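Local coordinates for protein aromatic-amino-acid aminotransferase (Burkholderia pseudomallei, PDB 4F4E) that probably transfers the amino group of aromatic amino acids such as tyrosine to 2-oxoglutarate, working as a homodimer with pyridoxal 5'-phosphate as cofactor, at residues Ala134-Leu137 and Arg138-Pro142; Ala147-Asp150 and Pro151-Glu154; Trp153-His156 and Arg157-Phe160; Tyr391-Ser394 and Thr395-Cys399. All blocks are in the same frame, centred on the assembly; numbering follows the deposited sequence.

Contact 1. Residues Ala134-Leu137 and Arg138-Pro142; sequences ADFL and RTLNP
Arg-138 takes up the carbonyl of Ala-134 and so starts the last full turn of helix 125-140, where the contact is the C-terminal end of an alpha-helix running out into a loop. Its N sits 2.9 Å from Ala-134 O in an ordinary i to i+4 bond, while the side chain, bent at chi2, carries the guanidinium away from this turn.

Thr-139 N makes weak bonds to Asp-135 O and to Phe-136 O, and its side chain adds a better one. With chi1 at 80°, OG1 lies between the backbone N and the carbonyl carbon, which turns the hydroxyl back along the helix to donate to Phe-136 O over 2.8 Å. That bond is in the carbonyl plane and on a lone pair. Leu-140 N, at 3.2 Å, is a second good donor to the same Phe-136 O, so this oxygen is gripped from backbone and side chain at once.

Leu-140 also supplies the apolar part. Its branch passes over one face of the Phe-136 ring, offset toward the rim, and its CD1 reaches Leu-137 CD2 at 4.0 Å. Phe-25 and Val-28 of the second subunit pack on Phe-136 and Leu-140 respectively, which places this patch at the dimer interface.

Asn-141 is the first residue to abandon helical angles, yet its N still bonds Leu-137 O at 3.1 Å; its side-chain OD1 turns to Lys-143 N. A water bridges the helix end, donating to Leu-137 O at 2.9 Å and to Asn-141 O at 2.8 Å.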
loop_
_atom_site.group_PDB
_atom_site.type_symbol
_atom_site.label_atom_id
_atom_site.label_comp_id
_atom_site.label_asym_id
_atom_site.label_seq_id
_atom_site.Cartn_x
_atom_site.Cartn_y
_atom_site.Cartn_z
ATOM N N ALA A 134 7.092 7.690 9.475
ATOM C CA ALA A 134 6.487 7.887 10.797
ATOM C C ALA A 134 6.693 6.619 11.640
ATOM O O ALA A 134 7.142 6.676 12.792
ATOM C CB ALA A 134 4.986 8.223 10.677
ATOM N N ASP A 135 6.402 5.466 11.046
ATOM C CA ASP A 135 6.518 4.244 11.812
ATOM C C ASP A 135 7.982 3.988 12.195
ATOM O O ASP A 135 8.240 3.568 13.326
ATOM C CB ASP A 135 5.983 3.005 11.099
ATOM C CG ASP A 135 4.446 2.972 10.980
ATOM O OD1 ASP A 135 3.739 3.755 11.670
ATOM O OD2 ASP A 135 3.993 2.121 10.165
ATOM N N PHE A 136 8.916 4.222 11.294
ATOM C CA PHE A 136 10.330 4.067 11.620
ATOM C C PHE A 136 10.744 5.086 12.685
ATOM O O PHE A 136 11.446 4.741 13.647
ATOM C CB PHE A 136 11.172 4.238 10.354
ATOM C CG PHE A 136 12.653 4.215 10.576
ATOM C CD1 PHE A 136 13.278 3.148 11.216
ATOM C CD2 PHE A 136 13.443 5.253 10.108
ATOM C CE1 PHE A 136 14.656 3.128 11.401
ATOM C CE2 PHE A 136 14.824 5.230 10.273
ATOM C CZ PHE A 136 15.429 4.176 10.924
ATOM N N LEU A 137 10.317 6.337 12.519
ATOM C CA LEU A 137 10.627 7.363 13.530
ATOM C C LEU A 137 10.145 6.976 14.929
ATOM O O LEU A 137 10.832 7.226 15.915
ATOM C CB LEU A 137 10.104 8.729 13.098
ATOM C CG LEU A 137 11.069 9.478 12.152
ATOM C CD1 LEU A 137 10.348 10.525 11.334
ATOM C CD2 LEU A 137 12.272 10.108 12.931
ATOM N N ARG A 138 8.982 6.341 14.999
ATOM C CA ARG A 138 8.413 5.914 16.250
ATOM C C ARG A 138 9.299 4.893 16.961
ATOM O O ARG A 138 9.449 4.947 18.165
ATOM C CB ARG A 138 7.005 5.399 16.028
ATOM C CG ARG A 138 6.324 4.768 17.230
ATOM C CD ARG A 138 5.595 5.773 18.069
ATOM N NE ARG A 138 4.689 5.059 18.984
ATOM C CZ ARG A 138 4.184 5.584 20.093
ATOM N NH1 ARG A 138 4.484 6.834 20.450
ATOM N NH2 ARG A 138 3.372 4.852 20.842
ATOM N N THR A 139 9.933 3.997 16.221
ATOM C CA THR A 139 10.877 3.062 16.810
ATOM C C THR A 139 12.125 3.743 17.328
ATOM O O THR A 139 12.728 3.249 18.292
ATOM C CB THR A 139 11.371 1.964 15.824
ATOM O OG1 THR A 139 12.415 2.484 14.942
ATOM C CG2 THR A 139 10.217 1.379 15.067
ATOM N N LEU A 140 12.540 4.845 16.703
ATOM C CA LEU A 140 13.740 5.566 17.101
ATOM C C LEU A 140 13.558 6.340 18.389
ATOM O O LEU A 140 14.434 6.353 19.239
ATOM C CB LEU A 140 14.158 6.576 16.027
ATOM C CG LEU A 140 14.691 6.119 14.694
ATOM C CD1 LEU A 140 15.027 7.351 13.846
ATOM C CD2 LEU A 140 15.920 5.250 14.913
ATOM N N ASN A 141 12.435 7.016 18.528
ATOM C CA ASN A 141 12.193 7.808 19.716
ATOM C C ASN A 141 10.721 8.055 19.820
ATOM O O ASN A 141 10.197 9.015 19.236
ATOM C CB ASN A 141 12.981 9.123 19.697
ATOM C CG ASN A 141 12.696 9.997 20.918
ATOM O OD1 ASN A 141 11.964 9.596 21.820
ATOM N ND2 ASN A 141 13.257 11.201 20.935
ATOM N N PRO A 142 10.027 7.178 20.568
ATOM C CA PRO A 142 8.590 7.263 20.581
ATOM C C PRO A 142 8.099 8.423 21.431
ATOM O O PRO A 142 6.913 8.690 21.406
ATOM C CB PRO A 142 8.161 5.909 21.187
ATOM C CG PRO A 142 9.281 5.552 22.076
ATOM C CD PRO A 142 10.520 6.060 21.393
HETATM O O HOH W 1 11.017 9.974 16.786
#

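Contact 2. Residues Ala147-Asp150 and Pro151-Glu154; sequences AISD and PSWE
The flat carbonyl group of Pro-151, in the cis-proline bend that ends strand 146-150, has the hydroxyl of Ser-149 above its plane: OG donates to Pro-151 O at 2.7 Å from 39° out of that plane, away from the lone pairs. The other flat unit is the Asp-150 to Pro-151 peptide, which is cis and brings Asp-150 CA to within 3.1 Å of Pro-151 CA. Beside it hangs the Asp-150 carboxylate, with OD1 3.5 Å from Pro-151 N, a nitrogen that has no hydrogen to offer.

The bend opens the strand-to-helix loop of a beta-alpha-beta unit in the large domain of the fold type I aminotransferases. In that fold such loops at the C-terminal ends of the parallel strands face the cofactor side.

With chi1 at 61°, Ser-149 OG lies between the backbone N and the carbonyl carbon, where it meets Pro-151 O. There it serves two partners, because His-205 NE2 bonds the same oxygen, and it also lies 3.4 Å from Ser-152 CB. Ile-148 gives the apolar flank, its CD1 meeting Ser-152 CB at 4.3 Å, a light touch.

Ser-152 points its CB back toward the strand, and its hydroxyl is well supplied: both His-156 ND1 and His-201 NE2 bond Ser-152 OG. Between them the two serine hydroxyls thus take three histidine partners. A water joins the two sides, accepting from Ser-149 N at 2.9 Å and lying 3.1 Å from Ser-152 OG.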
loop_
_atom_site.group_PDB
_atom_site.type_symbol
_atom_site.label_atom_id
_atom_site.label_comp_id
_atom_site.label_asym_id
_atom_site.label_seq_id
_atom_site.Cartn_x
_atom_site.Cartn_y
_atom_site.Cartn_z
ATOM N N ALA A 147 5.573 18.379 14.697
ATOM C CA ALA A 147 5.087 19.735 14.482
ATOM C C ALA A 147 4.729 19.902 13.027
ATOM O O ALA A 147 5.545 19.623 12.168
ATOM C CB ALA A 147 6.144 20.757 14.871
ATOM N N ILE A 148 3.506 20.382 12.795
ATOM C CA ILE A 148 2.964 20.637 11.473
ATOM C C ILE A 148 2.611 22.103 11.289
ATOM O O ILE A 148 2.445 22.835 12.270
ATOM C CB ILE A 148 1.740 19.728 11.174
ATOM C CG1 ILE A 148 0.566 19.998 12.125
ATOM C CG2 ILE A 148 2.180 18.296 11.245
ATOM C CD1 ILE A 148 -0.751 19.365 11.669
ATOM N N SER A 149 2.427 22.540 10.038
ATOM C CA SER A 149 2.048 23.938 9.825
ATOM C C SER A 149 0.631 24.208 10.287
ATOM O O SER A 149 -0.248 23.337 10.179
ATOM C CB SER A 149 2.240 24.361 8.370
ATOM O OG SER A 149 1.449 23.612 7.443
ATOM N N ASP A 150 0.390 25.434 10.753
ATOM C CA ASP A 150 -0.961 25.948 10.982
ATOM C C ASP A 150 -1.463 26.732 9.765
ATOM O O ASP A 150 -0.993 27.861 9.521
ATOM C CB ASP A 150 -0.923 26.919 12.176
ATOM C CG ASP A 150 -2.287 27.526 12.487
ATOM O OD1 ASP A 150 -3.288 26.834 12.258
ATOM O OD2 ASP A 150 -2.316 28.681 12.975
ATOM N N PRO A 151 -2.404 26.185 8.982
ATOM C CA PRO A 151 -2.985 24.869 8.910
ATOM C C PRO A 151 -2.119 23.982 8.022
ATOM O O PRO A 151 -1.151 24.450 7.424
ATOM C CB PRO A 151 -4.310 25.129 8.207
ATOM C CG PRO A 151 -4.006 26.186 7.246
ATOM C CD PRO A 151 -3.002 27.073 7.963
ATOM N N SER A 152 -2.468 22.697 7.957
ATOM C CA SER A 152 -1.849 21.779 7.032
ATOM C C SER A 152 -2.873 20.772 6.487
ATOM O O SER A 152 -3.907 20.481 7.120
ATOM C CB SER A 152 -0.678 21.035 7.740
ATOM O OG SER A 152 0.171 20.469 6.771
ATOM N N TRP A 153 -2.550 20.232 5.317
ATOM C CA TRP A 153 -3.193 19.065 4.743
ATOM C C TRP A 153 -3.621 18.142 5.857
ATOM O O TRP A 153 -2.812 17.736 6.700
ATOM C CB TRP A 153 -2.176 18.399 3.810
ATOM C CG TRP A 153 -2.640 17.145 3.118
ATOM C CD1 TRP A 153 -3.691 16.989 2.227
ATOM C CD2 TRP A 153 -2.027 15.814 3.234
ATOM N NE1 TRP A 153 -3.777 15.682 1.791
ATOM C CE2 TRP A 153 -2.788 14.933 2.365
ATOM C CE3 TRP A 153 -0.972 15.309 3.941
ATOM C CZ2 TRP A 153 -2.480 13.602 2.233
ATOM C CZ3 TRP A 153 -0.667 13.949 3.787
ATOM C CH2 TRP A 153 -1.404 13.133 2.948
ATOM N N GLU A 154 -4.922 17.863 5.898
ATOM C CA GLU A 154 -5.576 17.234 7.023
ATOM C C GLU A 154 -4.935 15.898 7.468
ATOM O O GLU A 154 -4.963 15.542 8.643
ATOM C CB GLU A 154 -7.048 17.001 6.672
ATOM C CG GLU A 154 -7.903 16.468 7.826
ATOM C CD GLU A 154 -7.931 14.934 7.970
ATOM O OE1 GLU A 154 -7.728 14.208 6.956
ATOM O OE2 GLU A 154 -8.160 14.456 9.137
HETATM O O HOH W 2 3.074 20.597 7.961
#

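Contact 3. Residues Trp153-His156 and Arg157-Phe160; sequences WENH and RALF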
loop_
_atom_site.group_PDB
_atom_site.type_symbol
_atom_site.label_atom_id
_atom_site.label_comp_id
_atom_site.label_asym_id
_atom_site.label_seq_id
_atom_site.Cartn_x
_atom_site.Cartn_y
_atom_site.Cartn_z
ATOM N N TRP A 153 -2.550 20.232 5.317
ATOM C CA TRP A 153 -3.193 19.065 4.743
ATOM C C TRP A 153 -3.621 18.142 5.857
ATOM O O TRP A 153 -2.812 17.736 6.700
ATOM C CB TRP A 153 -2.176 18.399 3.810
ATOM C CG TRP A 153 -2.640 17.145 3.118
ATOM C CD1 TRP A 153 -3.691 16.989 2.227
ATOM C CD2 TRP A 153 -2.027 15.814 3.234
ATOM N NE1 TRP A 153 -3.777 15.682 1.791
ATOM C CE2 TRP A 153 -2.788 14.933 2.365
ATOM C CE3 TRP A 153 -0.972 15.309 3.941
ATOM C CZ2 TRP A 153 -2.480 13.602 2.233
ATOM C CZ3 TRP A 153 -0.667 13.949 3.787
ATOM C CH2 TRP A 153 -1.404 13.133 2.948
ATOM N N GLU A 154 -4.922 17.863 5.898
ATOM C CA GLU A 154 -5.576 17.234 7.023
ATOM C C GLU A 154 -4.935 15.898 7.468
ATOM O O GLU A 154 -4.963 15.542 8.643
ATOM C CB GLU A 154 -7.048 17.001 6.672
ATOM C CG GLU A 154 -7.903 16.468 7.826
ATOM C CD GLU A 154 -7.931 14.934 7.970
ATOM O OE1 GLU A 154 -7.728 14.208 6.956
ATOM O OE2 GLU A 154 -8.160 14.456 9.137
ATOM N N ASN A 155 -4.379 15.159 6.527
ATOM C CA ASN A 155 -3.882 13.846 6.834
ATOM C C ASN A 155 -2.515 13.913 7.500
ATOM O O ASN A 155 -2.081 12.907 8.058
ATOM C CB ASN A 155 -3.906 12.951 5.582
ATOM C CG ASN A 155 -3.990 11.470 5.902
ATOM O OD1 ASN A 155 -4.495 11.106 6.956
ATOM N ND2 ASN A 155 -3.427 10.606 5.023
ATOM N N HIS A 156 -1.838 15.067 7.554
ATOM C CA HIS A 156 -0.645 15.145 8.379
ATOM C C HIS A 156 -0.931 14.851 9.840
ATOM O O HIS A 156 -0.372 13.913 10.429
ATOM C CB HIS A 156 0.058 16.505 8.277
ATOM C CG HIS A 156 0.897 16.706 7.026
ATOM N ND1 HIS A 156 1.107 17.935 6.494
ATOM C CD2 HIS A 156 1.644 15.824 6.257
ATOM C CE1 HIS A 156 1.889 17.819 5.416
ATOM N NE2 HIS A 156 2.222 16.534 5.282
ATOM N N ARG A 157 -1.821 15.614 10.432
ATOM C CA ARG A 157 -2.156 15.385 11.833
ATOM C C ARG A 157 -2.686 13.966 12.035
ATOM O O ARG A 157 -2.246 13.273 12.946
ATOM C CB ARG A 157 -3.194 16.410 12.326
ATOM C CG ARG A 157 -3.537 16.206 13.813
ATOM C CD ARG A 157 -4.515 17.242 14.310
ATOM N NE ARG A 157 -3.870 18.538 14.332
ATOM C CZ ARG A 157 -3.116 18.998 15.331
ATOM N NH1 ARG A 157 -2.874 18.271 16.393
ATOM N NH2 ARG A 157 -2.576 20.205 15.231
ATOM N N ALA A 158 -3.611 13.541 11.167
ATOM C CA ALA A 158 -4.247 12.236 11.321
ATOM C C ALA A 158 -3.209 11.113 11.239
ATOM O O ALA A 158 -3.210 10.198 12.044
ATOM C CB ALA A 158 -5.323 12.050 10.258
ATOM N N LEU A 159 -2.304 11.204 10.267
ATOM C CA LEU A 159 -1.295 10.153 10.078
ATOM C C LEU A 159 -0.306 10.013 11.238
ATOM O O LEU A 159 -0.039 8.924 11.728
ATOM C CB LEU A 159 -0.573 10.353 8.726
ATOM C CG LEU A 159 0.457 9.305 8.340
ATOM C CD1 LEU A 159 0.514 9.139 6.780
ATOM C CD2 LEU A 159 1.845 9.635 8.899
ATOM N N PHE A 160 0.236 11.119 11.708
ATOM C CA PHE A 160 1.219 11.072 12.754
ATOM C C PHE A 160 0.571 10.750 14.094
ATOM O O PHE A 160 1.167 10.023 14.885
ATOM C CB PHE A 160 2.021 12.375 12.799
ATOM C CG PHE A 160 3.027 12.466 11.700
ATOM C CD1 PHE A 160 4.201 11.755 11.785
ATOM C CD2 PHE A 160 2.771 13.190 10.541
ATOM C CE1 PHE A 160 5.166 11.801 10.761
ATOM C CE2 PHE A 160 3.722 13.258 9.522
ATOM C CZ PHE A 160 4.923 12.577 9.633
HETATM O O HOH W 3 -2.864 18.091 9.378
#
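His-156 and Phe-160 meet on the tight side of the first turns of helix 154-162. Phe-160 N bonds His-156 O at 3.1 Å and 173°, nearly straight, and the Phe-160 ring, with chi1 at -76°, brings its edge back to the same oxygen, CD2 lying 3.2 Å away. Next to it, Leu-159 N bonds Asn-155 O at 2.8 Å, tilted 32° from the carbonyl plane. Leu-159 then lays its CD2 over the centre of one face of the Phe-160 ring.

The imidazole of His-156 is pinned from several directions. Trp-153 meets it edge-to-face, with CE3 over one face of the imidazole. Bonds at both nitrogens, ND1 with Ser-152 OG and NE2 with Asp-234 OD2, fix the ring's rotation; the second is consistent with the aspartate aminotransferases, where a histidine here backs the aspartate that faces the pyridine nitrogen of the cofactor.

The solvent side, at Glu-154 and Arg-157, is looser. Ala-158 N reaches Glu-154 O only weakly, at 3.5 Å, and Glu-154 OE2 merely passes Ala-158 CB, at 3.9 Å, although Ala-158 also packs on Thr-304 of the second subunit. Trp-153 O is too distant from Arg-157 N for a direct bond; a water fills the step, donating to Trp-153 O at 2.7 Å and accepting from Arg-157 N at 2.9 Å. Arg-157 NH1 is hydrogen-bonded to Val-167 O.

Between strands 146-150 and 167-174 this helix is the crossover: Phe-160 rests on Val-146 and Val-199, Trp-153 on helix 125-140, and Asn-155 ND2 bonds Arg-303 O of the second subunit.

Contact 4. Residues Tyr391-Ser394 and Thr395-Cys399; sequences YAVS and TGRIC
A type I beta turn from Val-393 to Gly-396 reverses the chain into strand 397-399 of the small domain, and Val-393 is the residue on which Thr-395 and Arg-397 converge. Gly-396 N closes the turn on Val-393 O at 2.8 Å, standing 47° out of the carbonyl plane. A second bond, Val-393 N to Arg-397 O at 3.1 Å, lies in the carbonyl plane and ties the two arms just beyond the turn. The backbone angles of Gly-396 are ones that by themselves call for glycine.

Thr-395 OG1 accepts from Arg-397 N at 3.3 Å, an ST turn, and lies beside Val-393 CG1 with both side chains pointing the same way. Across the two arms, Ala-392 CB packs on Ile-398 CG2 at 3.8 Å.

Arg-397 bends at chi3 (80°), which folds its guanidinium back across Val-393. In aspartate aminotransferases an arginine at this place takes the substrate's alpha-carboxylate, and Arg-397 is consistent with that; NH2 also has a weak bond to Gly-55 O. Val-393 CG2 sits over one guanidinium face, off toward the rim, 3.4 Å from Arg-397 NH2.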
loop_
_atom_site.group_PDB
_atom_site.type_symbol
_atom_site.label_atom_id
_atom_site.label_comp_id
_atom_site.label_asym_id
_atom_site.label_seq_id
_atom_site.Cartn_x
_atom_site.Cartn_y
_atom_site.Cartn_z
ATOM N N TYR A 391 -18.847 26.017 -5.097
ATOM C CA TYR A 391 -18.565 25.344 -3.845
ATOM C C TYR A 391 -17.095 25.521 -3.436
ATOM O O TYR A 391 -16.211 24.919 -4.043
ATOM C CB TYR A 391 -18.892 23.839 -3.984
ATOM C CG TYR A 391 -20.382 23.556 -4.005
ATOM C CD1 TYR A 391 -21.163 23.931 -5.104
ATOM C CD2 TYR A 391 -21.020 22.967 -2.919
ATOM C CE1 TYR A 391 -22.506 23.680 -5.129
ATOM C CE2 TYR A 391 -22.362 22.698 -2.943
ATOM C CZ TYR A 391 -23.109 23.085 -4.046
ATOM O OH TYR A 391 -24.446 22.890 -4.054
ATOM N N ALA A 392 -16.857 26.397 -2.470
ATOM C CA ALA A 392 -15.542 26.537 -1.815
ATOM C C ALA A 392 -15.646 25.880 -0.446
ATOM O O ALA A 392 -16.753 25.551 0.034
ATOM C CB ALA A 392 -15.181 27.999 -1.684
ATOM N N VAL A 393 -14.486 25.629 0.176
ATOM C CA VAL A 393 -14.421 25.011 1.504
ATOM C C VAL A 393 -14.750 26.108 2.551
ATOM O O VAL A 393 -14.516 27.293 2.336
ATOM C CB VAL A 393 -13.023 24.392 1.721
ATOM C CG1 VAL A 393 -12.938 23.629 3.034
ATOM C CG2 VAL A 393 -12.641 23.540 0.517
ATOM N N SER A 394 -15.318 25.724 3.680
ATOM C CA SER A 394 -15.719 26.680 4.704
ATOM C C SER A 394 -14.599 27.585 5.233
ATOM O O SER A 394 -14.852 28.684 5.751
ATOM C CB SER A 394 -16.355 25.909 5.851
ATOM O OG SER A 394 -15.342 25.228 6.576
ATOM N N THR A 395 -13.357 27.106 5.088
ATOM C CA THR A 395 -12.134 27.855 5.381
ATOM C C THR A 395 -11.759 28.927 4.368
ATOM O O THR A 395 -10.858 29.694 4.612
ATOM C CB THR A 395 -10.926 26.879 5.412
ATOM O OG1 THR A 395 -10.868 26.171 4.160
ATOM C CG2 THR A 395 -11.050 25.917 6.568
ATOM N N GLY A 396 -12.454 28.982 3.238
ATOM C CA GLY A 396 -12.094 29.887 2.195
ATOM C C GLY A 396 -11.182 29.207 1.176
ATOM O O GLY A 396 -10.875 29.821 0.161
ATOM N N ARG A 397 -10.785 27.952 1.411
ATOM C CA ARG A 397 -9.893 27.267 0.441
ATOM C C ARG A 397 -10.603 27.109 -0.886
ATOM O O ARG A 397 -11.783 26.739 -0.936
ATOM C CB ARG A 397 -9.473 25.884 0.913
ATOM C CG ARG A 397 -8.345 25.262 0.114
ATOM C CD ARG A 397 -8.122 23.830 0.568
ATOM N NE ARG A 397 -9.062 22.851 0.020
ATOM C CZ ARG A 397 -9.599 21.833 0.687
ATOM N NH1 ARG A 397 -9.402 21.686 2.004
ATOM N NH2 ARG A 397 -10.420 21.005 0.086
ATOM N N ILE A 398 -9.879 27.425 -1.958
ATOM C CA ILE A 398 -10.304 27.125 -3.351
ATOM C C ILE A 398 -9.150 26.376 -4.065
ATOM O O ILE A 398 -7.968 26.636 -3.802
ATOM C CB ILE A 398 -10.746 28.388 -4.133
ATOM C CG1 ILE A 398 -9.627 29.435 -4.261
ATOM C CG2 ILE A 398 -11.986 29.015 -3.466
ATOM C CD1 ILE A 398 -9.946 30.540 -5.279
ATOM N N CYS A 399 -9.532 25.424 -4.915
ATOM C CA CYS A 399 -8.639 24.758 -5.817
ATOM C C CYS A 399 -8.589 25.549 -7.123
ATOM O O CYS A 399 -9.524 25.509 -7.928
ATOM C CB CYS A 399 -9.116 23.339 -6.069
ATOM S SG CYS A 399 -7.940 22.378 -7.040
#

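Overall arrangement
Contacts 2 and 3 are consecutive and share Trp-153 and Glu-154: strand, cis-proline bend and crossover helix of one beta-alpha-beta unit. Contact 1 ends the helix before that unit and joins contact 3 by packing, Ala-134 CB lying 3.6 Å from Phe-160 CE1. These three all touch the second subunit; contact 4 does not. All are only partly buried, but the centres of contacts 2 and 3 lie about 12 Å from the chain's centre, that of contact 4 about 17 Å and that of contact 1, the most peripheral, about 22 Å. Helical bonding governs contacts 1 and 3, apolar beside the partner subunit in contact 1 and histidine-centred in contact 3, whereas contacts 2 and 4 are bends shaped by hydroxyls and, respectively, a cis peptide and a glycine.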